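Local structure of transcriptional regulator KdgR (Pseudomonas aeruginosa, 5Y6I) at residues 153-158 against 189-194; 226-230 against 248-252. The protein probably binds DNA and regulates transcription as a member of the IclR family, with a helix-turn-helix domain followed by an IclR-type C-terminal domain of the GAF clan. All blocks are in the same frame, centred on the assembly; numbering follows the deposited sequence.

In the fold
Past the helix-turn-helix region, both contacts fall in the IclR C-terminal domain. Contact 1 comes first along the chain. It closes a loop of 30 residues by crossing the end of helix 150-158 with helix 183-196. The chain then runs through strands 199-202 and 209-217 into strand 223-232. Contact 2 opens there and closes on helix 244-258 after 17 intervening residues. The two are in series, so they neither nest nor cross. They meet through the sheet: Phe155 and Val154 pack on Val226, while the next strand residue, Leu227, turns to helix 244-258. Helices thus cover both faces of the antiparallel sheet, as expected of a GAF-like domain.

Contact 1. Residues 153-158 against 189-194; sequences LVFAAF and LLEGIR
CD1 of Leu153 lies 3.8 Å from CD2 of Leu189, the side chains roughly perpendicular. CD1 of Ile193 packs on both CB and the backbone O of Leu153. Val154 adds a looser touch, CG2 to CG2 of Ile193. At Ala156 the carbonyl O faces CD1 of Leu190. Ala157 is where the backbones come closest, its CA 4.7 Å from CA of Leu190. Its CB is 3.6 Å from CB of Ile193, a knob among Leu153, Val154, Ala157 and Phe158. The O of Ala157 takes a nearly straight bond from NE of Arg194 (3.1 Å, N-H...O 170°). Ala157 O lies in the guanidinium plane, at its edge. The extended run of Arg194 from CG to NE brings that N-H to the last turn of helix 150-158. Phe158 sets one ring face against CG of Arg194, offset toward the rim. The segment axes cross at -93°, 8.6 Å apart at their closest, a near-perpendicular helix packing within the IclR C-terminal domain. His199 of strand 199-202 touches Leu153, Val154, Leu189 and Ile193. Helix 150-158 lies against the sheet: Val154 and Phe158 reach Pro215, and Phe155 meets Val226 and the Trp117 ring.

Contact 2. Residues 226-230 against 248-252; sequences VLTVV and LLATT
Leu227 and Leu248 both hold CG anti to the backbone N (chi1 -154° and 177°), and this brings their methyls together between strand and helix. The two leucines lie alongside with their ends pointing opposite ways. CD2 of Leu227 comes to 3.9 Å from CD1 of Leu248. The same Leu248 methyl also lies 3.7 Å from the backbone O of Leu227, so it rests against the strand itself as well as its side chain. Thr252 has its CG2 anti to the carbonyl carbon. That methyl lies 3.6 Å from CB of Leu227. The other branch of Leu227, CD1, is 4.1 Å from CG2 of Thr251, the side chains roughly perpendicular. Leu227 is therefore touched by three helix residues, one turn of 244-258. Val229, two residues on and on the same side of the strand, adds a lighter touch from CG2 to CD1 of Leu248 at 4.4 Å.

This is a helix packed on one face of an antiparallel sheet, in the C-terminal domain of the IclR family. The axes of the two segments run roughly antiparallel (153°), 9.4 Å apart at closest approach. The alternation of the strand divides the work: Leu227 and Val229 point to the helix, while Val226 and Thr228 turn to the other face, where both touch Thr151 of helix 150-158. No hydrogen bond joins the two segments. The threonine hydroxyls look to other partners: OG1 of Thr251 bonds to O of Arg247, and OG1 of Thr252 lies 3.0 Å from O of Leu248, with O of Leu249 also within reach. On the helix side of the sheet, helix 93-108 adds Leu101 on Leu227 and Leu108 on Val229.

Contact 1. Residues 153-158 against 189-194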
loop_
_atom_site.group_PDB
_atom_site.type_symbol
_atom_site.label_atom_id
_atom_site.label_comp_id
_atom_site.label_asym_id
_atom_site.label_seq_id
_atom_site.Cartn_x
_atom_site.Cartn_y
_atom_site.Cartn_z
ATOM N N LEU A 153 4.821 20.308 10.676
ATOM C CA LEU A 153 6.231 20.254 10.299
ATOM C C LEU A 153 6.652 18.844 9.899
ATOM O O LEU A 153 7.425 18.674 8.949
ATOM C CB LEU A 153 7.117 20.788 11.427
ATOM C CG LEU A 153 6.942 22.274 11.767
ATOM C CD1 LEU A 153 8.232 22.904 12.274
ATOM C CD2 LEU A 153 6.452 23.040 10.568
ATOM N N VAL A 154 6.160 17.819 10.599
ATOM C CA VAL A 154 6.503 16.456 10.204
ATOM C C VAL A 154 5.989 16.175 8.798
ATOM O O VAL A 154 6.725 15.673 7.943
ATOM C CB VAL A 154 5.965 15.426 11.210
ATOM C CG1 VAL A 154 6.287 13.990 10.680
ATOM C CG2 VAL A 154 6.556 15.660 12.597
ATOM N N PHE A 155 4.729 16.518 8.528
ATOM C CA PHE A 155 4.207 16.434 7.167
ATOM C C PHE A 155 5.157 17.103 6.163
ATOM O O PHE A 155 5.659 16.457 5.236
ATOM C CB PHE A 155 2.801 17.055 7.113
ATOM C CG PHE A 155 1.682 16.123 7.594
ATOM C CD1 PHE A 155 1.529 14.856 7.061
ATOM C CD2 PHE A 155 0.785 16.529 8.578
ATOM C CE1 PHE A 155 0.503 14.012 7.486
ATOM C CE2 PHE A 155 -0.244 15.681 9.019
ATOM C CZ PHE A 155 -0.381 14.422 8.461
ATOM N N ALA A 156 5.450 18.393 6.351
ATOM C CA ALA A 156 6.369 19.069 5.439
ATOM C C ALA A 156 7.703 18.349 5.354
ATOM O O ALA A 156 8.356 18.363 4.299
ATOM C CB ALA A 156 6.597 20.516 5.879
ATOM N N ALA A 157 8.135 17.731 6.449
ATOM C CA ALA A 157 9.431 17.070 6.419
ATOM C C ALA A 157 9.404 15.842 5.520
ATOM O O ALA A 157 10.405 15.538 4.864
ATOM C CB ALA A 157 9.863 16.686 7.834
ATOM N N PHE A 158 8.267 15.142 5.453
ATOM C CA PHE A 158 8.230 13.833 4.834
ATOM C C PHE A 158 7.432 13.752 3.540
ATOM O O PHE A 158 7.727 12.879 2.724
ATOM C CB PHE A 158 7.700 12.805 5.837
ATOM C CG PHE A 158 8.670 12.503 6.935
ATOM C CD1 PHE A 158 8.709 13.280 8.079
ATOM C CD2 PHE A 158 9.594 11.479 6.792
ATOM C CE1 PHE A 158 9.624 13.018 9.085
ATOM C CE2 PHE A 158 10.516 11.215 7.795
ATOM C CZ PHE A 158 10.528 11.989 8.946
ATOM N N LEU A 189 15.912 22.754 8.552
ATOM C CA LEU A 189 15.077 22.185 9.602
ATOM C C LEU A 189 14.358 20.924 9.125
ATOM O O LEU A 189 14.257 19.947 9.873
ATOM C CB LEU A 189 14.078 23.223 10.124
ATOM C CG LEU A 189 13.089 22.600 11.113
ATOM C CD1 LEU A 189 13.692 22.450 12.506
ATOM C CD2 LEU A 189 11.797 23.385 11.165
ATOM N N LEU A 190 13.870 20.916 7.887
ATOM C CA LEU A 190 13.217 19.716 7.352
ATOM C C LEU A 190 14.192 18.552 7.227
ATOM O O LEU A 190 13.826 17.396 7.450
ATOM C CB LEU A 190 12.573 20.027 6.001
ATOM C CG LEU A 190 11.575 21.182 6.095
ATOM C CD1 LEU A 190 10.700 21.266 4.856
ATOM C CD2 LEU A 190 10.726 20.990 7.357
ATOM N N GLU A 191 15.437 18.839 6.881
ATOM C CA GLU A 191 16.456 17.801 6.918
ATOM C C GLU A 191 16.689 17.319 8.346
ATOM O O GLU A 191 17.041 16.155 8.564
ATOM C CB GLU A 191 17.738 18.343 6.274
ATOM C CG GLU A 191 18.997 17.519 6.452
ATOM C CD GLU A 191 20.162 18.145 5.714
ATOM O OE1 GLU A 191 21.237 17.508 5.577
ATOM O OE2 GLU A 191 19.984 19.287 5.255
ATOM N N GLY A 192 16.481 18.191 9.330
ATOM C CA GLY A 192 16.636 17.771 10.710
ATOM C C GLY A 192 15.535 16.831 11.142
ATOM O O GLY A 192 15.796 15.800 11.765
ATOM N N ILE A 193 14.289 17.162 10.801
ATOM C CA ILE A 193 13.167 16.348 11.246
ATOM C C ILE A 193 13.271 14.919 10.697
ATOM O O ILE A 193 12.789 13.968 11.331
ATOM C CB ILE A 193 11.845 17.042 10.851
ATOM C CG1 ILE A 193 11.853 18.499 11.308
ATOM C CG2 ILE A 193 10.654 16.362 11.477
ATOM C CD1 ILE A 193 10.628 19.283 10.876
ATOM N N ARG A 194 13.917 14.732 9.536
ATOM C CA ARG A 194 14.122 13.373 9.032
ATOM C C ARG A 194 15.287 12.675 9.715
ATOM O O ARG A 194 15.166 11.519 10.137
ATOM C CB ARG A 194 14.390 13.364 7.538
ATOM C CG ARG A 194 13.420 14.071 6.690
ATOM C CD ARG A 194 14.182 14.430 5.410
ATOM N NE ARG A 194 13.463 15.473 4.712
ATOM C CZ ARG A 194 14.037 16.332 3.893
ATOM N NH1 ARG A 194 15.348 16.281 3.672
ATOM N NH2 ARG A 194 13.297 17.256 3.312
#

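Contact 2. Residues 226-230 against 248-252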
loop_
_atom_site.group_PDB
_atom_site.type_symbol
_atom_site.label_atom_id
_atom_site.label_comp_id
_atom_site.label_asym_id
_atom_site.label_seq_id
_atom_site.Cartn_x
_atom_site.Cartn_y
_atom_site.Cartn_z
ATOM N N VAL A 226 0.376 11.290 11.090
ATOM C CA VAL A 226 1.304 11.812 12.082
ATOM C C VAL A 226 0.651 11.637 13.441
ATOM O O VAL A 226 -0.549 11.893 13.598
ATOM C CB VAL A 226 1.656 13.289 11.829
ATOM C CG1 VAL A 226 2.677 13.800 12.877
ATOM C CG2 VAL A 226 2.210 13.451 10.433
ATOM N N LEU A 227 1.427 11.161 14.408
ATOM C CA LEU A 227 0.947 10.932 15.759
ATOM C C LEU A 227 1.707 11.873 16.679
ATOM O O LEU A 227 2.907 12.102 16.492
ATOM C CB LEU A 227 1.139 9.468 16.179
ATOM C CG LEU A 227 0.170 8.945 17.242
ATOM C CD1 LEU A 227 0.098 7.421 17.156
ATOM C CD2 LEU A 227 0.556 9.382 18.651
ATOM N N THR A 228 1.013 12.404 17.678
ATOM C CA THR A 228 1.422 13.661 18.279
ATOM C C THR A 228 0.964 13.739 19.725
ATOM O O THR A 228 -0.202 13.456 20.019
ATOM C CB THR A 228 0.799 14.799 17.499
ATOM O OG1 THR A 228 -0.509 14.363 17.141
ATOM C CG2 THR A 228 1.527 15.076 16.238
ATOM N N VAL A 229 1.866 14.169 20.606
ATOM C CA VAL A 229 1.583 14.336 22.025
ATOM C C VAL A 229 1.603 15.825 22.348
ATOM O O VAL A 229 2.390 16.591 21.781
ATOM C CB VAL A 229 2.609 13.571 22.883
ATOM C CG1 VAL A 229 2.398 13.855 24.381
ATOM C CG2 VAL A 229 2.534 12.071 22.590
ATOM N N VAL A 230 0.744 16.246 23.273
ATOM C CA VAL A 230 0.564 17.675 23.472
ATOM C C VAL A 230 0.125 17.948 24.906
ATOM O O VAL A 230 -0.529 17.118 25.544
ATOM C CB VAL A 230 -0.425 18.214 22.408
ATOM C CG1 VAL A 230 -1.764 17.532 22.542
ATOM C CG2 VAL A 230 -0.543 19.731 22.459
ATOM N N LEU A 248 6.679 7.792 22.193
ATOM C CA LEU A 248 6.083 8.248 20.940
ATOM C C LEU A 248 6.587 7.432 19.767
ATOM O O LEU A 248 5.796 6.952 18.941
ATOM C CB LEU A 248 6.392 9.726 20.711
ATOM C CG LEU A 248 5.876 10.280 19.373
ATOM C CD1 LEU A 248 4.391 10.005 19.127
ATOM C CD2 LEU A 248 6.168 11.758 19.288
ATOM N N LEU A 249 7.911 7.258 19.684
ATOM C CA LEU A 249 8.512 6.532 18.568
ATOM C C LEU A 249 8.175 5.046 18.627
ATOM O O LEU A 249 7.779 4.451 17.617
ATOM C CB LEU A 249 10.025 6.761 18.550
ATOM C CG LEU A 249 10.493 8.167 18.103
ATOM C CD1 LEU A 249 12.009 8.362 18.222
ATOM C CD2 LEU A 249 10.040 8.443 16.676
ATOM N N ALA A 250 8.324 4.428 19.801
ATOM C CA ALA A 250 7.909 3.040 19.964
ATOM C C ALA A 250 6.480 2.830 19.479
ATOM O O ALA A 250 6.191 1.861 18.760
ATOM C CB ALA A 250 8.041 2.624 21.425
ATOM N N THR A 251 5.572 3.739 19.846
ATOM C CA THR A 251 4.196 3.642 19.364
ATOM C C THR A 251 4.142 3.756 17.845
ATOM O O THR A 251 3.495 2.946 17.174
ATOM C CB THR A 251 3.334 4.737 19.989
ATOM O OG1 THR A 251 3.376 4.645 21.417
ATOM C CG2 THR A 251 1.901 4.603 19.518
ATOM N N THR A 252 4.814 4.766 17.277
ATOM C CA THR A 252 4.659 4.996 15.844
ATOM C C THR A 252 5.419 3.971 15.007
ATOM O O THR A 252 4.917 3.531 13.963
ATOM C CB THR A 252 5.063 6.427 15.495
ATOM O OG1 THR A 252 6.358 6.736 16.038
ATOM C CG2 THR A 252 4.057 7.367 16.092
#